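Local atomic coordinates of neurotoxin (Clostridium botulinum, PDB entry 2QN0), a protein that is the zinc-dependent protease of a botulinum neurotoxin, probably blocking neurotransmitter release by cleaving the SNARE proteins syntaxin and SNAP-25. Residues F127-D132 / G320-K325. Residues are numbered along the deposited sequence; the frame is centred on the assembly and turned at random.
Sequences FDFDVD and GEYKQK
D128 OD1 is gripped by the backbone N of D130, at 3.0 Å, and by the side-chain amide of N311, and so steadies the turn from which F129 reaches Y322. The D130 N-H rises to this oxygen from well above the carboxylate plane, 51° out of it, and closes an Asx turn. D128 also begins a type I turn that runs to V131, whose closing backbone bond, V131 N to D128 O, is weak. The example illustrates how an Asx turn just after a strand can set an aromatic ring against a helix without any hydrogen bond between the two segments. F129 and Y322 form a T-shaped pair, with centroids 5.0 Å apart and planes at 72°. F129 leads with CZ, 3.7 Å from Y322 CG and toward the rim of the tyrosine face; CE1 follows over CD2. F127 makes a second apolar contact, nearer the helix backbone: its CE2 lies 3.8 Å from Y322 CB, and the K323 N stands near the ring plane at its edge. On the helix, K325 NZ bridges to E321 OE2 at 2.9 Å, one turn apart. F315 stacks on F129 and F116 meets F127 edge-to-face, while strand 126-128 pairs in parallel with strand 309-311, from which the chain continues into helix 319-330.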
loop_
_atom_site.group_PDB
_atom_site.type_symbol
_atom_site.label_atom_id
_atom_site.label_comp_id
_atom_site.label_asym_id
_atom_site.label_seq_id
_atom_site.Cartn_x
_atom_site.Cartn_y
_atom_site.Cartn_z
ATOM N N PHE A 127 0.883 5.816 -26.161
ATOM C CA PHE A 127 1.367 5.205 -24.919
ATOM C C PHE A 127 2.219 6.333 -24.332
ATOM O O PHE A 127 3.190 6.750 -24.958
ATOM C CB PHE A 127 2.301 4.012 -25.181
ATOM C CG PHE A 127 1.618 2.665 -25.221
ATOM C CD1 PHE A 127 0.317 2.494 -24.762
ATOM C CD2 PHE A 127 2.309 1.549 -25.693
ATOM C CE1 PHE A 127 -0.285 1.230 -24.773
ATOM C CE2 PHE A 127 1.717 0.284 -25.707
ATOM C CZ PHE A 127 0.417 0.123 -25.246
ATOM N N ASP A 128 1.861 6.841 -23.155
ATOM C CA ASP A 128 2.636 7.914 -22.533
ATOM C C ASP A 128 3.239 7.417 -21.226
ATOM O O ASP A 128 2.558 7.330 -20.205
ATOM C CB ASP A 128 1.750 9.134 -22.272
ATOM C CG ASP A 128 2.518 10.303 -21.681
ATOM O OD1 ASP A 128 3.759 10.215 -21.554
ATOM O OD2 ASP A 128 1.875 11.319 -21.345
ATOM N N PHE A 129 4.527 7.097 -21.267
ATOM C CA PHE A 129 5.220 6.585 -20.094
ATOM C C PHE A 129 5.610 7.649 -19.068
ATOM O O PHE A 129 6.180 7.326 -18.025
ATOM C CB PHE A 129 6.439 5.776 -20.550
ATOM C CG PHE A 129 6.075 4.498 -21.262
ATOM C CD1 PHE A 129 5.852 3.325 -20.545
ATOM C CD2 PHE A 129 5.903 4.479 -22.644
ATOM C CE1 PHE A 129 5.464 2.154 -21.189
ATOM C CE2 PHE A 129 5.514 3.311 -23.300
ATOM C CZ PHE A 129 5.293 2.145 -22.571
ATOM N N ASP A 130 5.295 8.913 -19.355
ATOM C CA ASP A 130 5.600 10.007 -18.426
ATOM C C ASP A 130 4.329 10.674 -17.900
ATOM O O ASP A 130 4.402 11.721 -17.254
ATOM C CB ASP A 130 6.447 11.098 -19.099
ATOM C CG ASP A 130 7.869 10.655 -19.387
ATOM O OD1 ASP A 130 8.483 9.993 -18.522
ATOM O OD2 ASP A 130 8.378 10.990 -20.477
ATOM N N VAL A 131 3.172 10.075 -18.162
ATOM C CA VAL A 131 1.915 10.685 -17.728
ATOM C C VAL A 131 1.820 10.926 -16.227
ATOM O O VAL A 131 2.242 10.093 -15.420
ATOM C CB VAL A 131 0.688 9.851 -18.176
ATOM C CG1 VAL A 131 0.585 8.577 -17.354
ATOM C CG2 VAL A 131 -0.573 10.686 -18.044
ATOM N N ASP A 132 1.259 12.078 -15.867
ATOM C CA ASP A 132 1.087 12.476 -14.474
ATOM C C ASP A 132 2.352 12.292 -13.648
ATOM O O ASP A 132 3.338 12.997 -13.863
ATOM C CB ASP A 132 -0.080 11.703 -13.851
ATOM C CG ASP A 132 -1.421 12.137 -14.411
ATOM O OD1 ASP A 132 -1.689 13.356 -14.416
ATOM O OD2 ASP A 132 -2.205 11.266 -14.844
ATOM N N GLY A 320 4.804 -2.993 -29.265
ATOM C CA GLY A 320 4.305 -4.358 -29.265
ATOM C C GLY A 320 4.541 -5.055 -27.939
ATOM O O GLY A 320 3.678 -5.783 -27.442
ATOM N N GLU A 321 5.720 -4.832 -27.368
ATOM C CA GLU A 321 6.095 -5.429 -26.090
ATOM C C GLU A 321 5.138 -5.005 -24.983
ATOM O O GLU A 321 4.657 -5.835 -24.209
ATOM C CB GLU A 321 7.509 -4.991 -25.700
ATOM C CG GLU A 321 7.973 -5.521 -24.347
ATOM C CD GLU A 321 9.252 -4.857 -23.872
ATOM O OE1 GLU A 321 10.099 -4.534 -24.729
ATOM O OE2 GLU A 321 9.416 -4.668 -22.646
ATOM N N TYR A 322 4.873 -3.708 -24.900
ATOM C CA TYR A 322 3.990 -3.215 -23.855
ATOM C C TYR A 322 2.528 -3.534 -24.102
ATOM O O TYR A 322 1.751 -3.677 -23.160
ATOM C CB TYR A 322 4.232 -1.721 -23.627
ATOM C CG TYR A 322 5.508 -1.527 -22.844
ATOM C CD1 TYR A 322 6.741 -1.417 -23.489
ATOM C CD2 TYR A 322 5.502 -1.620 -21.453
ATOM C CE1 TYR A 322 7.937 -1.418 -22.763
ATOM C CE2 TYR A 322 6.681 -1.626 -20.722
ATOM C CZ TYR A 322 7.895 -1.531 -21.381
ATOM O OH TYR A 322 9.056 -1.595 -20.649
ATOM N N LYS A 323 2.152 -3.673 -25.366
ATOM C CA LYS A 323 0.780 -4.034 -25.687
ATOM C C LYS A 323 0.559 -5.432 -25.106
ATOM O O LYS A 323 -0.450 -5.695 -24.452
ATOM C CB LYS A 323 0.578 -4.049 -27.206
ATOM C CG LYS A 323 -0.772 -4.580 -27.661
ATOM C CD LYS A 323 -0.913 -4.453 -29.173
ATOM C CE LYS A 323 -2.202 -5.082 -29.671
ATOM N NZ LYS A 323 -2.311 -4.979 -31.153
ATOM N N GLN A 324 1.520 -6.322 -25.330
ATOM C CA GLN A 324 1.425 -7.688 -24.819
ATOM C C GLN A 324 1.417 -7.744 -23.293
ATOM O O GLN A 324 0.683 -8.534 -22.699
ATOM C CB GLN A 324 2.576 -8.537 -25.357
ATOM C CG GLN A 324 2.490 -8.803 -26.851
ATOM C CD GLN A 324 1.178 -9.460 -27.244
ATOM O OE1 GLN A 324 0.803 -10.496 -26.695
ATOM N NE2 GLN A 324 0.474 -8.860 -28.199
ATOM N N LYS A 325 2.239 -6.914 -22.660
ATOM C CA LYS A 325 2.297 -6.887 -21.201
ATOM C C LYS A 325 0.960 -6.439 -20.617
ATOM O O LYS A 325 0.481 -6.998 -19.627
ATOM C CB LYS A 325 3.406 -5.940 -20.725
ATOM C CG LYS A 325 4.817 -6.456 -20.985
ATOM C CD LYS A 325 5.876 -5.522 -20.405
ATOM C CE LYS A 325 7.277 -6.100 -20.604
ATOM N NZ LYS A 325 8.342 -5.226 -20.038
#